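PDB 2UX8: glucose-1-phosphate uridylyltransferase from Sphingomonas elodea, which probably catalyses the transfer of a uridylyl group from UTP to alpha-D-glucose 1-phosphate, giving UDP-glucose and diphosphate. Local coordinates for residues Asn159-Val171 against Gln250-Tyr262. Sequence-based numbering, arbitrary orientation.
Sequences NKVGGNLICAEEV and QPFHGVTFQGTRY
The ring of Phe252 carries Asn164 over one face, its CB 3.6 Å from the ring centroid in a CH-pi contact only 4° off the normal, while Ile166 CG2 meets the rim in the ring plane, 4.0 Å from Phe252 CE2. With CG anti to the backbone N (chi1 -152°), the phenyl group swings back across the neighbouring strand. Replacing Phe252 by an alanine is likely to leave Asn164 CB without its aromatic floor and open a gap beside Ile166 CG2. At the second flat group, the guanidinium of Arg261, Glu169 arrives at the edge: its extended side chain brings OE2 to 3.3 Å from Arg261 NH1, a salt bridge whose hydrogen bond is long and weak, with the two planes 64° apart. The stronger partner of this arginine is Asp142, which lines the glucose 1-phosphate site and forms a salt bridge with Arg261 NH2; Arg261 is thus shared between Glu169 and Asp142, its side chain about 5 Å from the bound sugar phosphate. Backbone pairing joins these ends. Asn164 N gives a bond to Pro251 O (2.7 Å), Asn164 O receives His253 N, and the alternation continues through Ile166 to Val255, whose carbonyl accepts Ala168 N. On the sheet face opposite Phe252, Leu165 CD2 packs against Val255 CG2 at 3.5 Å. Gly163 suits its place, since a CB there would run into Pro251 O. Such in-register parallel pairing, with strand 164-170 following helix 150-161 and flanked on its other side by antiparallel strands 210-213 and 215-218, belongs to the mixed central sheet of the GT-A nucleotidyltransferase fold, here leading to the glucose 1-phosphate pocket.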
loop_
_atom_site.group_PDB
_atom_site.type_symbol
_atom_site.label_atom_id
_atom_site.label_comp_id
_atom_site.label_asym_id
_atom_site.label_seq_id
_atom_site.Cartn_x
_atom_site.Cartn_y
_atom_site.Cartn_z
ATOM N N ASN C 159 37.203 15.675 3.666
ATOM C CA ASN C 159 37.559 16.866 4.436
ATOM C C ASN C 159 38.958 17.378 4.154
ATOM O O ASN C 159 39.266 18.539 4.431
ATOM C CB ASN C 159 37.478 16.590 5.940
ATOM C CG ASN C 159 36.061 16.566 6.455
ATOM O OD1 ASN C 159 35.340 17.566 6.402
ATOM N ND2 ASN C 159 35.648 15.418 6.964
ATOM N N LYS C 160 39.817 16.512 3.632
ATOM C CA LYS C 160 41.180 16.930 3.354
ATOM C C LYS C 160 41.516 17.146 1.887
ATOM O O LYS C 160 42.257 18.071 1.559
ATOM C CB LYS C 160 42.180 15.956 3.977
ATOM C CG LYS C 160 42.069 14.543 3.509
ATOM C CD LYS C 160 43.118 13.666 4.171
ATOM C CE LYS C 160 44.521 13.946 3.647
ATOM N NZ LYS C 160 45.566 13.086 4.292
ATOM N N VAL C 161 40.983 16.313 1.000
ATOM C CA VAL C 161 41.267 16.487 -0.417
ATOM C C VAL C 161 40.121 17.039 -1.273
ATOM O O VAL C 161 40.372 17.541 -2.377
ATOM C CB VAL C 161 41.765 15.189 -1.031
ATOM C CG1 VAL C 161 42.223 15.439 -2.447
ATOM C CG2 VAL C 161 42.907 14.644 -0.197
ATOM N N GLY C 162 38.882 16.953 -0.775
ATOM C CA GLY C 162 37.731 17.471 -1.503
ATOM C C GLY C 162 37.495 16.773 -2.821
ATOM O O GLY C 162 37.963 15.653 -3.009
ATOM N N GLY C 163 36.775 17.419 -3.733
ATOM C CA GLY C 163 36.514 16.811 -5.031
ATOM C C GLY C 163 35.588 15.602 -5.003
ATOM O O GLY C 163 34.629 15.571 -4.241
ATOM N N ASN C 164 35.885 14.603 -5.830
ATOM C CA ASN C 164 35.068 13.402 -5.908
ATOM C C ASN C 164 35.801 12.178 -5.375
ATOM O O ASN C 164 37.000 12.016 -5.594
ATOM C CB ASN C 164 34.643 13.160 -7.359
ATOM C CG ASN C 164 34.152 14.426 -8.042
ATOM O OD1 ASN C 164 34.931 15.147 -8.670
ATOM N ND2 ASN C 164 32.861 14.713 -7.908
ATOM N N LEU C 165 35.077 11.322 -4.664
ATOM C CA LEU C 165 35.660 10.114 -4.110
ATOM C C LEU C 165 34.740 8.922 -4.330
ATOM O O LEU C 165 33.516 9.064 -4.424
ATOM C CB LEU C 165 35.918 10.266 -2.608
ATOM C CG LEU C 165 36.900 11.312 -2.078
ATOM C CD1 LEU C 165 36.170 12.614 -1.851
ATOM C CD2 LEU C 165 37.495 10.844 -0.760
ATOM N N ILE C 166 35.345 7.744 -4.411
ATOM C CA ILE C 166 34.606 6.506 -4.593
ATOM C C ILE C 166 35.339 5.411 -3.846
ATOM O O ILE C 166 36.547 5.481 -3.665
ATOM C CB ILE C 166 34.514 6.110 -6.079
ATOM C CG1 ILE C 166 35.909 6.136 -6.703
ATOM C CG2 ILE C 166 33.564 7.048 -6.816
ATOM C CD1 ILE C 166 35.962 5.623 -8.120
ATOM N N CYS C 167 34.607 4.404 -3.399
ATOM C CA CYS C 167 35.229 3.298 -2.693
ATOM C C CYS C 167 35.861 2.381 -3.735
ATOM O O CYS C 167 35.234 2.032 -4.738
ATOM C CB CYS C 167 34.191 2.531 -1.886
ATOM S SG CYS C 167 34.920 1.296 -0.827
ATOM N N ALA C 168 37.112 2.000 -3.500
ATOM C CA ALA C 168 37.828 1.136 -4.427
ATOM C C ALA C 168 38.224 -0.159 -3.754
ATOM O O ALA C 168 38.500 -0.189 -2.549
ATOM C CB ALA C 168 39.060 1.852 -4.965
ATOM N N GLU C 169 38.265 -1.219 -4.554
ATOM C CA GLU C 169 38.584 -2.541 -4.050
ATOM C C GLU C 169 39.179 -3.430 -5.143
ATOM O O GLU C 169 38.631 -3.528 -6.244
ATOM C CB GLU C 169 37.300 -3.159 -3.493
ATOM C CG GLU C 169 37.422 -4.512 -2.836
ATOM C CD GLU C 169 36.073 -5.008 -2.358
ATOM O OE1 GLU C 169 35.390 -4.241 -1.638
ATOM O OE2 GLU C 169 35.696 -6.150 -2.704
ATOM N N GLU C 170 40.313 -4.058 -4.833
ATOM C CA GLU C 170 40.987 -4.958 -5.768
ATOM C C GLU C 170 40.095 -6.167 -6.000
ATOM O O GLU C 170 39.638 -6.805 -5.054
ATOM C CB GLU C 170 42.331 -5.421 -5.193
ATOM C CG GLU C 170 43.467 -4.426 -5.341
ATOM C CD GLU C 170 43.907 -4.279 -6.777
ATOM O OE1 GLU C 170 44.269 -5.304 -7.390
ATOM O OE2 GLU C 170 43.893 -3.145 -7.296
ATOM N N VAL C 171 39.853 -6.488 -7.262
ATOM C CA VAL C 171 39.002 -7.616 -7.592
ATOM C C VAL C 171 39.723 -8.580 -8.529
ATOM O O VAL C 171 40.592 -8.177 -9.298
ATOM C CB VAL C 171 37.690 -7.120 -8.247
ATOM C CG1 VAL C 171 37.728 -7.319 -9.745
ATOM C CG2 VAL C 171 36.515 -7.832 -7.641
ATOM N N GLN C 250 39.047 18.252 -11.379
ATOM C CA GLN C 250 38.706 18.161 -9.973
ATOM C C GLN C 250 39.360 16.942 -9.344
ATOM O O GLN C 250 39.530 15.905 -9.993
ATOM C CB GLN C 250 37.191 18.144 -9.777
ATOM C CG GLN C 250 36.700 19.403 -9.084
ATOM C CD GLN C 250 35.190 19.533 -9.043
ATOM O OE1 GLN C 250 34.657 20.405 -8.361
ATOM N NE2 GLN C 250 34.496 18.677 -9.780
ATOM N N PRO C 251 39.782 17.072 -8.076
ATOM C CA PRO C 251 40.430 16.000 -7.312
ATOM C C PRO C 251 39.553 14.754 -7.328
ATOM O O PRO C 251 38.421 14.795 -6.851
ATOM C CB PRO C 251 40.516 16.582 -5.902
ATOM C CG PRO C 251 40.619 18.047 -6.133
ATOM C CD PRO C 251 39.665 18.306 -7.275
ATOM N N PHE C 252 40.056 13.656 -7.875
ATOM C CA PHE C 252 39.268 12.442 -7.902
ATOM C C PHE C 252 40.095 11.287 -7.364
ATOM O O PHE C 252 41.106 10.903 -7.949
ATOM C CB PHE C 252 38.772 12.172 -9.319
ATOM C CG PHE C 252 37.490 11.409 -9.361
ATOM C CD1 PHE C 252 36.595 11.582 -10.408
ATOM C CD2 PHE C 252 37.180 10.506 -8.353
ATOM C CE1 PHE C 252 35.406 10.867 -10.450
ATOM C CE2 PHE C 252 35.996 9.786 -8.385
ATOM C CZ PHE C 252 35.104 9.965 -9.439
ATOM N N HIS C 253 39.659 10.746 -6.233
ATOM C CA HIS C 253 40.378 9.662 -5.588
ATOM C C HIS C 253 39.545 8.440 -5.257
ATOM O O HIS C 253 38.328 8.519 -5.073
ATOM C CB HIS C 253 41.003 10.173 -4.298
ATOM C CG HIS C 253 41.843 11.391 -4.484
ATOM N ND1 HIS C 253 43.102 11.348 -5.038
ATOM C CD2 HIS C 253 41.592 12.693 -4.219
ATOM C CE1 HIS C 253 43.592 12.572 -5.105
ATOM N NE2 HIS C 253 42.694 13.407 -4.615
ATOM N N GLY C 254 40.233 7.307 -5.176
ATOM C CA GLY C 254 39.592 6.063 -4.822
ATOM C C GLY C 254 39.955 5.844 -3.370
ATOM O O GLY C 254 41.089 6.100 -2.973
ATOM N N VAL C 255 38.995 5.394 -2.572
ATOM C CA VAL C 255 39.240 5.145 -1.164
ATOM C C VAL C 255 39.111 3.658 -0.859
ATOM O O VAL C 255 38.146 3.018 -1.268
ATOM C CB VAL C 255 38.240 5.912 -0.292
ATOM C CG1 VAL C 255 38.580 5.721 1.165
ATOM C CG2 VAL C 255 38.256 7.389 -0.661
ATOM N N THR C 256 40.092 3.099 -0.162
ATOM C CA THR C 256 40.020 1.694 0.190
ATOM C C THR C 256 39.456 1.618 1.605
ATOM O O THR C 256 39.898 2.324 2.512
ATOM C CB THR C 256 41.395 1.006 0.088
ATOM O OG1 THR C 256 42.357 1.743 0.841
ATOM C CG2 THR C 256 41.845 0.944 -1.360
ATOM N N PHE C 257 38.454 0.768 1.762
ATOM C CA PHE C 257 37.751 0.597 3.018
ATOM C C PHE C 257 38.471 -0.236 4.070
ATOM O O PHE C 257 38.962 -1.325 3.786
ATOM C CB PHE C 257 36.372 -0.004 2.713
ATOM C CG PHE C 257 35.531 -0.253 3.925
ATOM C CD1 PHE C 257 35.316 0.759 4.862
ATOM C CD2 PHE C 257 34.922 -1.489 4.112
ATOM C CE1 PHE C 257 34.499 0.543 5.973
ATOM C CE2 PHE C 257 34.105 -1.726 5.211
ATOM C CZ PHE C 257 33.887 -0.706 6.149
ATOM N N GLN C 258 38.517 0.293 5.290
ATOM C CA GLN C 258 39.140 -0.385 6.417
ATOM C C GLN C 258 38.071 -1.289 7.017
ATOM O O GLN C 258 37.471 -0.976 8.052
ATOM C CB GLN C 258 39.576 0.636 7.454
ATOM C CG GLN C 258 40.235 1.836 6.844
ATOM C CD GLN C 258 41.716 1.660 6.684
ATOM O OE1 GLN C 258 42.493 2.256 7.424
ATOM N NE2 GLN C 258 42.126 0.835 5.724
ATOM N N GLY C 259 37.825 -2.403 6.344
ATOM C CA GLY C 259 36.825 -3.348 6.800
ATOM C C GLY C 259 36.562 -4.277 5.641
ATOM O O GLY C 259 37.287 -4.235 4.649
ATOM N N THR C 260 35.551 -5.129 5.751
ATOM C CA THR C 260 35.249 -6.022 4.649
ATOM C C THR C 260 33.871 -5.743 4.064
ATOM O O THR C 260 32.920 -5.364 4.762
ATOM C CB THR C 260 35.358 -7.495 5.063
ATOM O OG1 THR C 260 34.639 -7.702 6.278
ATOM C CG2 THR C 260 36.810 -7.880 5.263
ATOM N N ARG C 261 33.786 -5.921 2.758
ATOM C CA ARG C 261 32.554 -5.676 2.052
ATOM C C ARG C 261 31.928 -6.977 1.600
ATOM O O ARG C 261 32.609 -7.863 1.108
ATOM C CB ARG C 261 32.841 -4.773 0.857
ATOM C CG ARG C 261 31.743 -4.691 -0.161
ATOM C CD ARG C 261 32.305 -5.077 -1.502
ATOM N NE ARG C 261 31.323 -5.034 -2.575
ATOM C CZ ARG C 261 31.512 -5.593 -3.767
ATOM N NH1 ARG C 261 32.649 -6.232 -4.026
ATOM N NH2 ARG C 261 30.564 -5.526 -4.693
ATOM N N TYR C 262 30.624 -7.100 1.796
ATOM C CA TYR C 262 29.925 -8.300 1.377
ATOM C C TYR C 262 28.941 -7.930 0.290
ATOM O O TYR C 262 28.138 -7.016 0.444
ATOM C CB TYR C 262 29.190 -8.936 2.557
ATOM C CG TYR C 262 30.112 -9.399 3.649
ATOM C CD1 TYR C 262 30.583 -8.507 4.607
ATOM C CD2 TYR C 262 30.562 -10.719 3.693
ATOM C CE1 TYR C 262 31.489 -8.911 5.589
ATOM C CE2 TYR C 262 31.468 -11.139 4.672
ATOM C CZ TYR C 262 31.930 -10.227 5.616
ATOM O OH TYR C 262 32.837 -10.618 6.572
#